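Hypothetical protein (Leishmania major, PDB 3LJN) is of unknown function but folds into an elongated stack of ankyrin repeats, a scaffold that in many other proteins mediates protein–protein recognition. Local coordinates at residues 64-70 and 99-105; 140-146 and 174-180; 210-216 and 241-247; 277-283 and 309-313. All coordinates share one frame. Numbering follows the deposited sequence.

How the contacts relate
A repeat protein is held together by contacts between neighbouring units, close in sequence, and this chain illustrates the principle. From the N terminus, contact 1 closes a loop between helices 66-75 and 97-110, contact 2 between helices 141-147 and 176-182, contact 3 between two loops that lead into helices 216-219 and 247-253, and contact 4 between a loop and the last modelled helix, 300-317. Each closure spans some 24 to 28 intervening residues, and all run in series, none enclosing or crossing another. Contacts 1 and 4 lie about 60 Å apart, centre to centre. Contacts 2 and 3 touch, Thr-175 OG1 lying 2.8 Å from His-214 NE2, probably a hydrogen bond.

Contact 1. Residues 64-70 and 99-105; sequences GCVDTAK and LVVALVE
This is a near-parallel helix–helix packing between the second helices of two successive ankyrin repeats, helix 66-75 and helix 97-110. The segment axes approach to 8.1 Å and cross at -22°, with Val-66 CA 5.0 Å from Leu-99 CA and Lys-70 CA 4.7 Å from Ala-102 CA. Gly-64 (phi/psi 100/-106) ends the preceding helix, and Cys-65, at the N-cap with phi/psi 48/54, starts the next; a side chain at Gly-64 would jam against the carbonyl before it. The t,p rotamer of Leu-99 brings its CD1 within 3.3 Å of Gly-64 O and 3.5 Å of Ala-69 CB. Small residues permit the close approach: Ala-102 CB lies 3.6 Å from Val-66 O and 3.9 Å from Val-66 CG1. Lys-70, fully extended, forms a salt bridge from NZ to Glu-105 OE2 at 3.2 Å. Val-100 and Val-104 meet helix 153-162, so helix 97-110 is packed between its neighbours, as in the outer helix layer of an ankyrin stack.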
loop_
_atom_site.group_PDB
_atom_site.type_symbol
_atom_site.label_atom_id
_atom_site.label_comp_id
_atom_site.label_asym_id
_atom_site.label_seq_id
_atom_site.Cartn_x
_atom_site.Cartn_y
_atom_site.Cartn_z
ATOM N N GLY A 64 -15.517 -5.547 19.843
ATOM C CA GLY A 64 -15.082 -6.943 19.965
ATOM C C GLY A 64 -16.136 -7.754 19.262
ATOM O O GLY A 64 -16.187 -7.725 18.036
ATOM N N CYS A 65 -16.986 -8.458 20.009
ATOM C CA CYS A 65 -18.193 -9.114 19.445
ATOM C C CYS A 65 -17.947 -9.940 18.175
ATOM O O CYS A 65 -18.608 -9.741 17.145
ATOM C CB CYS A 65 -19.259 -8.058 19.168
ATOM S SG CYS A 65 -19.586 -7.036 20.625
ATOM N N VAL A 66 -16.993 -10.867 18.266
ATOM C CA VAL A 66 -16.584 -11.682 17.120
ATOM C C VAL A 66 -17.759 -12.382 16.440
ATOM O O VAL A 66 -17.889 -12.318 15.218
ATOM C CB VAL A 66 -15.499 -12.715 17.514
ATOM C CG1 VAL A 66 -15.562 -13.955 16.618
ATOM C CG2 VAL A 66 -14.122 -12.066 17.462
ATOM N N ASP A 67 -18.618 -13.016 17.237
ATOM C CA ASP A 67 -19.712 -13.849 16.721
ATOM C C ASP A 67 -20.858 -13.018 16.132
ATOM O O ASP A 67 -21.357 -13.330 15.048
ATOM C CB ASP A 67 -20.189 -14.790 17.825
ATOM C CG ASP A 67 -19.036 -15.706 18.369
ATOM O OD1 ASP A 67 -18.184 -16.197 17.567
ATOM O OD2 ASP A 67 -18.965 -15.950 19.604
ATOM N N THR A 68 -21.257 -11.954 16.829
ATOM C CA THR A 68 -22.194 -10.964 16.291
ATOM C C THR A 68 -21.688 -10.360 14.978
ATOM O O THR A 68 -22.466 -10.150 14.041
ATOM C CB THR A 68 -22.401 -9.797 17.286
ATOM O OG1 THR A 68 -22.782 -10.311 18.571
ATOM C CG2 THR A 68 -23.443 -8.824 16.789
ATOM N N ALA A 69 -20.386 -10.070 14.914
ATOM C CA ALA A 69 -19.779 -9.492 13.710
ATOM C C ALA A 69 -19.840 -10.483 12.561
ATOM O O ALA A 69 -20.301 -10.150 11.473
ATOM C CB ALA A 69 -18.342 -9.096 13.983
ATOM N N LYS A 70 -19.382 -11.706 12.827
ATOM C CA LYS A 70 -19.476 -12.801 11.873
ATOM C C LYS A 70 -20.884 -12.911 11.312
ATOM O O LYS A 70 -21.071 -12.996 10.096
ATOM C CB LYS A 70 -19.093 -14.125 12.526
ATOM C CG LYS A 70 -19.181 -15.317 11.581
ATOM C CD LYS A 70 -18.193 -16.441 11.940
ATOM C CE LYS A 70 -18.007 -17.390 10.733
ATOM N NZ LYS A 70 -17.204 -18.627 11.014
ATOM N N LEU A 99 -11.377 -10.966 15.182
ATOM C CA LEU A 99 -12.514 -10.187 14.690
ATOM C C LEU A 99 -12.408 -9.851 13.207
ATOM O O LEU A 99 -13.410 -9.685 12.532
ATOM C CB LEU A 99 -12.645 -8.897 15.495
ATOM C CG LEU A 99 -13.703 -7.895 15.056
ATOM C CD1 LEU A 99 -15.072 -8.537 15.022
ATOM C CD2 LEU A 99 -13.676 -6.713 16.000
ATOM N N VAL A 100 -11.192 -9.742 12.708
ATOM C CA VAL A 100 -10.978 -9.467 11.303
ATOM C C VAL A 100 -11.218 -10.717 10.471
ATOM O O VAL A 100 -11.740 -10.632 9.361
ATOM C CB VAL A 100 -9.560 -8.939 11.052
ATOM C CG1 VAL A 100 -9.275 -8.834 9.553
ATOM C CG2 VAL A 100 -9.381 -7.594 11.742
ATOM N N VAL A 101 -10.847 -11.880 10.994
ATOM C CA VAL A 101 -11.143 -13.129 10.288
ATOM C C VAL A 101 -12.667 -13.348 10.261
ATOM O O VAL A 101 -13.245 -13.589 9.203
ATOM C CB VAL A 101 -10.430 -14.336 10.905
ATOM C CG1 VAL A 101 -10.718 -15.574 10.080
ATOM C CG2 VAL A 101 -8.930 -14.092 10.984
ATOM N N ALA A 102 -13.299 -13.229 11.432
ATOM C CA ALA A 102 -14.761 -13.268 11.573
ATOM C C ALA A 102 -15.431 -12.472 10.479
ATOM O O ALA A 102 -16.242 -13.002 9.724
ATOM C CB ALA A 102 -15.180 -12.707 12.942
ATOM N N LEU A 103 -15.068 -11.192 10.414
ATOM C CA LEU A 103 -15.622 -10.232 9.464
ATOM C C LEU A 103 -15.503 -10.736 8.039
ATOM O O LEU A 103 -16.417 -10.607 7.253
ATOM C CB LEU A 103 -14.868 -8.913 9.581
ATOM C CG LEU A 103 -15.643 -7.641 9.238
ATOM C CD1 LEU A 103 -16.271 -7.041 10.501
ATOM C CD2 LEU A 103 -14.739 -6.624 8.547
ATOM N N VAL A 104 -14.355 -11.316 7.722
ATOM C CA VAL A 104 -14.070 -11.806 6.381
ATOM C C VAL A 104 -14.898 -13.030 6.023
ATOM O O VAL A 104 -15.421 -13.117 4.917
ATOM C CB VAL A 104 -12.581 -12.159 6.241
ATOM C CG1 VAL A 104 -12.364 -13.113 5.093
ATOM C CG2 VAL A 104 -11.756 -10.892 6.066
ATOM N N GLU A 105 -14.996 -13.976 6.956
ATOM C CA GLU A 105 -15.776 -15.211 6.767
ATOM C C GLU A 105 -17.280 -14.910 6.743
ATOM O O GLU A 105 -18.029 -15.540 6.012
ATOM C CB GLU A 105 -15.440 -16.239 7.858
ATOM C CG GLU A 105 -13.965 -16.719 7.839
ATOM C CD GLU A 105 -13.598 -17.655 9.006
ATOM O OE1 GLU A 105 -12.568 -18.370 8.912
ATOM O OE2 GLU A 105 -14.342 -17.675 10.020
#

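Contact 2. Residues 140-146 and 174-180; sequences TALHWCV and ETPLMRA
The TPLH-type motif that begins the first helix of an ankyrin repeat supplies both partners here, as TALH at 140-143 and TPLM at 175-178, where Met-178 (selenomethionine) replaces the histidine. Helices 141-147 and 176-182 run side by side, their segment axes 9.1 Å apart and crossing at -16°, with His-143 CA 5.0 Å from Pro-176 CA. Thr-140 and Thr-175, both p rotamers, are the N-caps; Thr-175 OG1 accepts from Met-178 N at 3.3 Å, while Thr-140 forms a capping box with His-143. The His-143 side chain (chi1 -72°, chi2 106°) is the bridge: its ND1 accepts from Thr-140 N at 3.2 Å, and its NE2 donates to Glu-174 O at 2.9 Å. Pro-176 CG sits over one ring face, a CH-pi contact 4.0 Å from the centroid. One turn on, Val-146 CG1 packs 3.8 Å from Ala-180 CB. Glu-174 pairs with Lys-134, and Thr-175 bonds to His-214 of the next repeat. A histidine that completes its own capping box and reaches the neighbouring backbone carbonyl is a hallmark of stacked ankyrin inner helices.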
loop_
_atom_site.group_PDB
_atom_site.type_symbol
_atom_site.label_atom_id
_atom_site.label_comp_id
_atom_site.label_asym_id
_atom_site.label_seq_id
_atom_site.Cartn_x
_atom_site.Cartn_y
_atom_site.Cartn_z
ATOM N N THR A 140 -6.787 2.887 2.782
ATOM C CA THR A 140 -7.108 1.525 3.149
ATOM C C THR A 140 -6.527 1.284 4.532
ATOM O O THR A 140 -5.652 2.022 4.973
ATOM C CB THR A 140 -6.491 0.510 2.187
ATOM O OG1 THR A 140 -5.081 0.443 2.405
ATOM C CG2 THR A 140 -6.783 0.875 0.734
ATOM N N ALA A 141 -7.010 0.244 5.210
ATOM C CA ALA A 141 -6.531 -0.108 6.554
ATOM C C ALA A 141 -5.114 -0.686 6.550
ATOM O O ALA A 141 -4.442 -0.681 7.566
ATOM C CB ALA A 141 -7.474 -1.083 7.211
ATOM N N LEU A 142 -4.660 -1.202 5.419
ATOM C CA LEU A 142 -3.294 -1.686 5.330
ATOM C C LEU A 142 -2.300 -0.516 5.376
ATOM O O LEU A 142 -1.211 -0.683 5.912
ATOM C CB LEU A 142 -3.112 -2.543 4.071
ATOM C CG LEU A 142 -1.918 -3.509 4.015
ATOM C CD1 LEU A 142 -1.844 -4.412 5.229
ATOM C CD2 LEU A 142 -1.961 -4.352 2.732
ATOM N N HIS A 143 -2.684 0.650 4.832
ATOM C CA HIS A 143 -1.899 1.905 4.943
ATOM C C HIS A 143 -1.733 2.371 6.403
ATOM O O HIS A 143 -0.640 2.714 6.842
ATOM C CB HIS A 143 -2.590 3.066 4.216
ATOM C CG HIS A 143 -2.563 2.996 2.718
ATOM N ND1 HIS A 143 -3.671 2.664 1.971
ATOM C CD2 HIS A 143 -1.590 3.295 1.827
ATOM C CE1 HIS A 143 -3.371 2.720 0.687
ATOM N NE2 HIS A 143 -2.112 3.099 0.572
ATOM N N TRP A 144 -2.845 2.438 7.131
ATOM C CA TRP A 144 -2.831 2.766 8.558
ATOM C C TRP A 144 -1.850 1.898 9.318
ATOM O O TRP A 144 -0.864 2.407 9.838
ATOM C CB TRP A 144 -4.215 2.597 9.160
ATOM C CG TRP A 144 -5.105 3.721 8.852
ATOM C CD1 TRP A 144 -6.060 3.780 7.875
ATOM C CD2 TRP A 144 -5.124 4.983 9.513
ATOM N NE1 TRP A 144 -6.683 5.009 7.895
ATOM C CE2 TRP A 144 -6.124 5.767 8.891
ATOM C CE3 TRP A 144 -4.392 5.533 10.577
ATOM C CZ2 TRP A 144 -6.411 7.067 9.302
ATOM C CZ3 TRP A 144 -4.678 6.829 10.984
ATOM C CH2 TRP A 144 -5.676 7.581 10.345
ATOM N N CYS A 145 -2.108 0.593 9.372
ATOM C CA CYS A 145 -1.190 -0.362 10.015
ATOM C C CYS A 145 0.272 -0.023 9.787
ATOM O O CYS A 145 1.087 -0.032 10.713
ATOM C CB CYS A 145 -1.438 -1.756 9.477
ATOM S SG CYS A 145 -3.051 -2.365 9.945
ATOM N N VAL A 146 0.591 0.278 8.540
ATOM C CA VAL A 146 1.947 0.597 8.162
ATOM C C VAL A 146 2.458 1.828 8.914
ATOM O O VAL A 146 3.643 1.896 9.259
ATOM C CB VAL A 146 2.062 0.759 6.624
ATOM C CG1 VAL A 146 3.293 1.554 6.249
ATOM C CG2 VAL A 146 2.064 -0.617 5.964
ATOM N N GLU A 174 -1.205 6.242 -3.834
ATOM C CA GLU A 174 -0.060 5.614 -3.185
ATOM C C GLU A 174 -0.454 4.273 -2.611
ATOM O O GLU A 174 -1.549 4.109 -2.099
ATOM C CB GLU A 174 0.495 6.519 -2.076
ATOM C CG GLU A 174 1.540 7.525 -2.584
ATOM C CD GLU A 174 1.413 8.923 -1.968
ATOM O OE1 GLU A 174 0.580 9.116 -1.034
ATOM O OE2 GLU A 174 2.152 9.841 -2.443
ATOM N N THR A 175 0.469 3.325 -2.685
ATOM C CA THR A 175 0.252 1.964 -2.206
ATOM C C THR A 175 0.796 1.777 -0.795
ATOM O O THR A 175 1.519 2.621 -0.304
ATOM C CB THR A 175 0.910 0.963 -3.164
ATOM O OG1 THR A 175 2.335 1.095 -3.124
ATOM C CG2 THR A 175 0.448 1.215 -4.579
ATOM N N PRO A 176 0.423 0.685 -0.115
ATOM C CA PRO A 176 1.045 0.515 1.204
ATOM C C PRO A 176 2.563 0.360 1.173
ATOM O O PRO A 176 3.223 0.815 2.094
ATOM C CB PRO A 176 0.363 -0.736 1.758
ATOM C CG PRO A 176 -0.982 -0.691 1.152
ATOM C CD PRO A 176 -0.810 -0.111 -0.230
ATOM N N LEU A 177 3.122 -0.256 0.134
ATOM C CA LEU A 177 4.577 -0.340 0.023
ATOM C C LEU A 177 5.159 1.054 -0.029
ATOM O O LEU A 177 6.042 1.382 0.760
ATOM C CB LEU A 177 5.012 -1.136 -1.207
ATOM C CG LEU A 177 4.853 -2.648 -1.040
ATOM C CD1 LEU A 177 5.048 -3.341 -2.372
ATOM C CD2 LEU A 177 5.814 -3.206 0.024
HETATM N N MSE A 178 4.650 1.868 -0.952
HETATM C CA MSE A 178 5.044 3.275 -1.065
HETATM C C MSE A 178 4.977 3.973 0.302
HETATM O O MSE A 178 5.873 4.723 0.671
HETATM C CB MSE A 178 4.168 3.998 -2.094
HETATM C CG MSE A 178 4.568 3.756 -3.545
HETATM SE SE MSE A 178 3.335 4.563 -4.893
HETATM C CE MSE A 178 4.048 3.809 -6.574
ATOM N N ARG A 179 3.933 3.686 1.067
ATOM C CA ARG A 179 3.759 4.269 2.396
ATOM C C ARG A 179 4.843 3.858 3.392
ATOM O O ARG A 179 5.258 4.670 4.217
ATOM C CB ARG A 179 2.379 3.894 2.951
ATOM C CG ARG A 179 1.978 4.636 4.201
ATOM C CD ARG A 179 1.784 6.137 3.957
ATOM N NE ARG A 179 0.385 6.538 4.087
ATOM C CZ ARG A 179 -0.449 6.780 3.074
ATOM N NH1 ARG A 179 -0.048 6.684 1.805
ATOM N NH2 ARG A 179 -1.708 7.131 3.334
ATOM N N ALA A 180 5.281 2.600 3.328
ATOM C CA ALA A 180 6.286 2.073 4.267
ATOM C C ALA A 180 7.662 2.648 3.945
ATOM O O ALA A 180 8.454 2.970 4.840
ATOM C CB ALA A 180 6.320 0.564 4.215
#

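Contact 3. Residues 210-216 and 241-247; sequences QGNSHLH and DNEHTVP
Two loops lie side by side here, each leading into the first helix of its repeat, and the side chain of His-216 organises the join. In an m rotamer (chi1 -74°, chi2 -69°) its ring slides between Asp-241 CB over one face and Pro-247 CG over the other; the latter makes a CH-pi contact, 4.0 Å from the centroid and 23° off the normal. CE1 of His-216 approaches Thr-245 O to 3.0 Å. Asp-241, with chi1 at 77° and chi2 near zero, turns OD1 back to accept from Thr-245 N at 2.8 Å, bracing the type I turn 241-244; Asp-241 N in turn donates to Thr-245 O at 2.9 Å. Ser-213, a p rotamer, caps the coming helix by accepting at OG from His-216 N at 2.9 Å. Leu-215 (t,p) sets CD2 3.6 Å from Pro-247 CB. At the exposed end Asn-242 N donates to Gln-210 O at 3.2 Å, and Asp-241 CA makes a C-H...O contact to Gly-211 O at 3.5 Å. Gly-211, with positive phi, could carry no CB without striking Asn-242 OD1. The chemistry implies a seam that joins one backbone hydrogen bond to the packing of a buried histidine, its NE2 satisfied by Met-239 O.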
loop_
_atom_site.group_PDB
_atom_site.type_symbol
_atom_site.label_atom_id
_atom_site.label_comp_id
_atom_site.label_asym_id
_atom_site.label_seq_id
_atom_site.Cartn_x
_atom_site.Cartn_y
_atom_site.Cartn_z
ATOM N N GLN A 210 2.842 11.683 -9.383
ATOM C CA GLN A 210 3.907 12.189 -10.269
ATOM C C GLN A 210 4.536 11.098 -11.158
ATOM O O GLN A 210 5.645 11.266 -11.671
ATOM C CB GLN A 210 5.026 12.866 -9.456
ATOM C CG GLN A 210 4.556 13.888 -8.400
ATOM C CD GLN A 210 4.423 13.279 -7.000
ATOM O OE1 GLN A 210 5.241 12.421 -6.596
ATOM N NE2 GLN A 210 3.395 13.717 -6.251
ATOM N N GLY A 211 3.840 9.979 -11.340
ATOM C CA GLY A 211 4.347 8.895 -12.177
ATOM C C GLY A 211 5.477 8.059 -11.593
ATOM O O GLY A 211 6.060 7.243 -12.307
ATOM N N ASN A 212 5.788 8.233 -10.307
ATOM C CA ASN A 212 6.821 7.421 -9.647
ATOM C C ASN A 212 6.342 6.009 -9.409
ATOM O O ASN A 212 5.257 5.798 -8.881
ATOM C CB ASN A 212 7.233 7.993 -8.280
ATOM C CG ASN A 212 8.157 9.203 -8.381
ATOM O OD1 ASN A 212 9.096 9.240 -9.179
ATOM N ND2 ASN A 212 7.899 10.193 -7.542
ATOM N N SER A 213 7.177 5.053 -9.779
ATOM C CA SER A 213 6.943 3.648 -9.515
ATOM C C SER A 213 7.488 3.337 -8.142
ATOM O O SER A 213 8.011 4.210 -7.471
ATOM C CB SER A 213 7.681 2.795 -10.540
ATOM O OG SER A 213 9.076 2.822 -10.302
ATOM N N HIS A 214 7.387 2.084 -7.732
ATOM C CA HIS A 214 8.008 1.649 -6.491
ATOM C C HIS A 214 9.527 1.675 -6.635
ATOM O O HIS A 214 10.238 2.018 -5.707
ATOM C CB HIS A 214 7.542 0.242 -6.124
ATOM C CG HIS A 214 6.068 0.134 -5.869
ATOM N ND1 HIS A 214 5.144 0.013 -6.885
ATOM C CD2 HIS A 214 5.362 0.104 -4.713
ATOM C CE1 HIS A 214 3.932 -0.083 -6.365
ATOM N NE2 HIS A 214 4.036 -0.028 -5.048
ATOM N N LEU A 215 10.013 1.320 -7.815
ATOM C CA LEU A 215 11.443 1.361 -8.125
ATOM C C LEU A 215 12.002 2.781 -8.131
ATOM O O LEU A 215 13.119 3.011 -7.687
ATOM C CB LEU A 215 11.689 0.737 -9.499
ATOM C CG LEU A 215 13.128 0.399 -9.875
ATOM C CD1 LEU A 215 13.716 -0.595 -8.878
ATOM C CD2 LEU A 215 13.146 -0.163 -11.279
ATOM N N HIS A 216 11.234 3.724 -8.659
ATOM C CA HIS A 216 11.591 5.128 -8.547
ATOM C C HIS A 216 11.756 5.539 -7.077
ATOM O O HIS A 216 12.776 6.095 -6.712
ATOM C CB HIS A 216 10.562 5.996 -9.248
ATOM C CG HIS A 216 10.651 5.948 -10.740
ATOM N ND1 HIS A 216 11.711 6.485 -11.427
ATOM C CD2 HIS A 216 9.805 5.459 -11.678
ATOM C CE1 HIS A 216 11.522 6.320 -12.722
ATOM N NE2 HIS A 216 10.372 5.697 -12.900
ATOM N N ASP A 241 8.720 8.482 -15.291
ATOM C CA ASP A 241 7.919 9.354 -14.446
ATOM C C ASP A 241 7.361 10.506 -15.293
ATOM O O ASP A 241 7.500 10.499 -16.518
ATOM C CB ASP A 241 8.731 9.850 -13.239
ATOM C CG ASP A 241 9.720 10.959 -13.587
ATOM O OD1 ASP A 241 9.858 11.327 -14.773
ATOM O OD2 ASP A 241 10.362 11.486 -12.657
ATOM N N ASN A 242 6.731 11.485 -14.652
ATOM C CA ASN A 242 6.177 12.623 -15.383
ATOM C C ASN A 242 7.239 13.480 -16.087
ATOM O O ASN A 242 6.952 14.036 -17.147
ATOM C CB ASN A 242 5.290 13.479 -14.477
ATOM C CG ASN A 242 3.886 12.889 -14.297
ATOM O OD1 ASN A 242 3.695 11.671 -14.331
ATOM N ND2 ASN A 242 2.901 13.760 -14.105
ATOM N N GLU A 243 8.452 13.557 -15.526
ATOM C CA GLU A 243 9.587 14.277 -16.154
ATOM C C GLU A 243 10.397 13.442 -17.147
ATOM O O GLU A 243 11.553 13.733 -17.384
ATOM C CB GLU A 243 10.599 14.737 -15.102
ATOM C CG GLU A 243 10.067 15.534 -13.921
ATOM C CD GLU A 243 11.080 15.555 -12.766
ATOM O OE1 GLU A 243 12.014 14.706 -12.780
ATOM O OE2 GLU A 243 10.942 16.404 -11.852
ATOM N N HIS A 244 9.824 12.388 -17.699
ATOM C CA HIS A 244 10.561 11.503 -18.613
ATOM C C HIS A 244 11.749 10.762 -17.992
ATOM O O HIS A 244 12.637 10.325 -18.711
ATOM C CB HIS A 244 10.995 12.268 -19.873
ATOM C CG HIS A 244 9.842 12.812 -20.655
ATOM N ND1 HIS A 244 9.547 12.395 -21.936
ATOM C CD2 HIS A 244 8.880 13.703 -20.317
ATOM C CE1 HIS A 244 8.464 13.021 -22.362
ATOM N NE2 HIS A 244 8.040 13.820 -21.398
ATOM N N THR A 245 11.744 10.571 -16.677
ATOM C CA THR A 245 12.846 9.883 -15.998
ATOM C C THR A 245 12.629 8.378 -15.788
ATOM O O THR A 245 11.610 7.960 -15.290
ATOM C CB THR A 245 13.173 10.551 -14.644
ATOM O OG1 THR A 245 14.232 11.501 -14.837
ATOM C CG2 THR A 245 13.605 9.500 -13.598
ATOM N N VAL A 246 13.641 7.596 -16.140
ATOM C CA VAL A 246 13.613 6.142 -16.103
ATOM C C VAL A 246 14.560 5.644 -15.019
ATOM O O VAL A 246 15.665 6.157 -14.906
ATOM C CB VAL A 246 14.069 5.586 -17.466
ATOM C CG1 VAL A 246 14.749 4.232 -17.318
ATOM C CG2 VAL A 246 12.883 5.504 -18.416
ATOM N N PRO A 247 14.152 4.630 -14.229
ATOM C CA PRO A 247 14.969 4.174 -13.091
ATOM C C PRO A 247 16.487 4.102 -13.366
ATOM O O PRO A 247 17.287 4.472 -12.505
ATOM C CB PRO A 247 14.404 2.793 -12.800
ATOM C CG PRO A 247 13.003 2.890 -13.220
ATOM C CD PRO A 247 12.960 3.783 -14.403
#

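Contact 4. Residues 277-283 and 309-313; sequences YHNGTTV and LQEKL
Leu-313 lays its CD1 over the His-278 ring, 3.6 Å from the centroid and 19° off the normal, a CH-pi contact made from the helix to the loop. Its t,p rotamer also sets CD2 3.4 Å from Thr-281 O. The histidine (chi1 61°, chi2 79°) is held by its two nitrogens: ND1 accepts from Gly-280 N at 3.1 Å, and NE2 bonds to Ile-272 O. Gly-280, at phi/psi 86/-7, takes a turn that would jam a CB against the preceding carbonyl, and Asn-279 N donates to Thr-282 O at 3.2 Å across this tight reversal. The Asn-279 side chain forms an Asx motif with Thr-282 N, although its OD1 is less surely placed.

Beside the turn the polar link is made by Gln-310, whose t,p side chain presents its amide edge to the loop. OE1 of Gln-310 accepts from Val-283 N at 3.0 Å in nearly straight geometry, while its NE2 gives Thr-281 O a weak bond of 3.3 Å. One helical turn before Leu-313, Val-283 CG2 meets Leu-309 CG at 4.1 Å, and Tyr-277 CB reaches Leu-309 CD2 at 4.4 Å; the Tyr-277 ring extends instead to helix 247-253. Leu-309, Gln-310 and Leu-313 therefore form one face of helix 300-317, the last modelled helix, which packs on the loop after helix 269-273 and so probably closes the C-terminal end of the ankyrin stack.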
loop_
_atom_site.group_PDB
_atom_site.type_symbol
_atom_site.label_atom_id
_atom_site.label_comp_id
_atom_site.label_asym_id
_atom_site.label_seq_id
_atom_site.Cartn_x
_atom_site.Cartn_y
_atom_site.Cartn_z
ATOM N N TYR A 277 22.810 12.314 -19.920
ATOM C CA TYR A 277 24.139 12.421 -19.300
ATOM C C TYR A 277 25.272 12.166 -20.280
ATOM O O TYR A 277 26.432 12.080 -19.872
ATOM C CB TYR A 277 24.246 11.479 -18.099
ATOM C CG TYR A 277 23.137 11.727 -17.105
ATOM C CD1 TYR A 277 22.790 13.038 -16.749
ATOM C CD2 TYR A 277 22.405 10.669 -16.541
ATOM C CE1 TYR A 277 21.765 13.296 -15.863
ATOM C CE2 TYR A 277 21.360 10.919 -15.642
ATOM C CZ TYR A 277 21.056 12.242 -15.315
ATOM O OH TYR A 277 20.044 12.568 -14.436
ATOM N N HIS A 278 24.946 12.057 -21.567
ATOM C CA HIS A 278 25.966 11.989 -22.598
ATOM C C HIS A 278 25.541 12.805 -23.806
ATOM O O HIS A 278 24.375 13.161 -23.940
ATOM C CB HIS A 278 26.296 10.535 -22.982
ATOM C CG HIS A 278 25.139 9.768 -23.542
ATOM N ND1 HIS A 278 24.720 9.902 -24.847
ATOM C CD2 HIS A 278 24.322 8.844 -22.977
ATOM C CE1 HIS A 278 23.681 9.112 -25.057
ATOM N NE2 HIS A 278 23.418 8.462 -23.937
ATOM N N ASN A 279 26.503 13.096 -24.675
ATOM C CA ASN A 279 26.276 13.932 -25.845
ATOM C C ASN A 279 26.156 13.130 -27.140
ATOM O O ASN A 279 26.586 13.581 -28.201
ATOM C CB ASN A 279 27.435 14.907 -25.980
ATOM C CG ASN A 279 28.700 14.234 -26.419
ATOM O OD1 ASN A 279 28.864 13.028 -26.240
ATOM N ND2 ASN A 279 29.597 14.999 -27.013
ATOM N N GLY A 280 25.571 11.945 -27.049
ATOM C CA GLY A 280 25.575 11.001 -28.162
ATOM C C GLY A 280 26.811 10.104 -28.230
ATOM O O GLY A 280 26.867 9.164 -29.035
ATOM N N THR A 281 27.805 10.359 -27.388
ATOM C CA THR A 281 29.075 9.667 -27.551
ATOM C C THR A 281 29.961 9.599 -26.302
ATOM O O THR A 281 30.543 8.557 -26.022
ATOM C CB THR A 281 29.868 10.290 -28.714
ATOM O OG1 THR A 281 31.184 9.725 -28.751
ATOM C CG2 THR A 281 29.950 11.815 -28.577
ATOM N N THR A 282 30.083 10.703 -25.570
ATOM C CA THR A 282 30.856 10.708 -24.329
ATOM C C THR A 282 29.942 10.989 -23.153
ATOM O O THR A 282 29.021 11.787 -23.259
ATOM C CB THR A 282 31.982 11.783 -24.338
ATOM O OG1 THR A 282 32.700 11.741 -25.577
ATOM C CG2 THR A 282 32.949 11.554 -23.169
ATOM N N VAL A 283 30.213 10.337 -22.029
ATOM C CA VAL A 283 29.513 10.643 -20.785
ATOM C C VAL A 283 30.125 11.901 -20.150
ATOM O O VAL A 283 31.341 12.025 -20.060
ATOM C CB VAL A 283 29.572 9.465 -19.800
ATOM C CG1 VAL A 283 28.817 9.796 -18.521
ATOM C CG2 VAL A 283 28.980 8.238 -20.437
ATOM N N LEU A 309 28.277 3.211 -17.597
ATOM C CA LEU A 309 27.445 3.886 -18.580
ATOM C C LEU A 309 28.208 4.176 -19.869
ATOM O O LEU A 309 27.613 4.173 -20.941
ATOM C CB LEU A 309 26.877 5.178 -18.002
ATOM C CG LEU A 309 25.935 5.973 -18.918
ATOM C CD1 LEU A 309 24.716 5.177 -19.381
ATOM C CD2 LEU A 309 25.496 7.229 -18.198
ATOM N N GLN A 310 29.513 4.415 -19.769
ATOM C CA GLN A 310 30.341 4.620 -20.959
ATOM C C GLN A 310 30.489 3.325 -21.750
ATOM O O GLN A 310 30.288 3.317 -22.964
ATOM C CB GLN A 310 31.725 5.152 -20.576
ATOM C CG GLN A 310 32.537 5.669 -21.735
ATOM C CD GLN A 310 31.865 6.837 -22.415
ATOM O OE1 GLN A 310 32.043 7.993 -22.028
ATOM N NE2 GLN A 310 31.081 6.543 -23.438
ATOM N N GLU A 311 30.843 2.241 -21.054
ATOM C CA GLU A 311 30.890 0.889 -21.637
ATOM C C GLU A 311 29.610 0.549 -22.403
ATOM O O GLU A 311 29.677 0.154 -23.563
ATOM C CB GLU A 311 31.148 -0.181 -20.557
ATOM C CG GLU A 311 32.588 -0.175 -19.996
ATOM C CD GLU A 311 32.840 -1.178 -18.838
ATOM O OE1 GLU A 311 31.873 -1.576 -18.134
ATOM O OE2 GLU A 311 34.022 -1.553 -18.624
ATOM N N LYS A 312 28.451 0.719 -21.776
ATOM C CA LYS A 312 27.199 0.365 -22.440
ATOM C C LYS A 312 26.865 1.284 -23.595
ATOM O O LYS A 312 26.295 0.846 -24.582
ATOM C CB LYS A 312 26.024 0.358 -21.464
ATOM C CG LYS A 312 24.801 -0.421 -21.970
ATOM C CD LYS A 312 25.075 -1.939 -22.034
ATOM C CE LYS A 312 24.138 -2.641 -23.030
ATOM N NZ LYS A 312 24.573 -4.039 -23.364
ATOM N N LEU A 313 27.194 2.561 -23.473
ATOM C CA LEU A 313 26.979 3.488 -24.572
ATOM C C LEU A 313 27.825 3.115 -25.797
ATOM O O LEU A 313 27.359 3.173 -26.936
ATOM C CB LEU A 313 27.308 4.907 -24.140
ATOM C CG LEU A 313 26.942 5.944 -25.198
ATOM C CD1 LEU A 313 25.419 6.060 -25.305
ATOM C CD2 LEU A 313 27.605 7.285 -24.894
#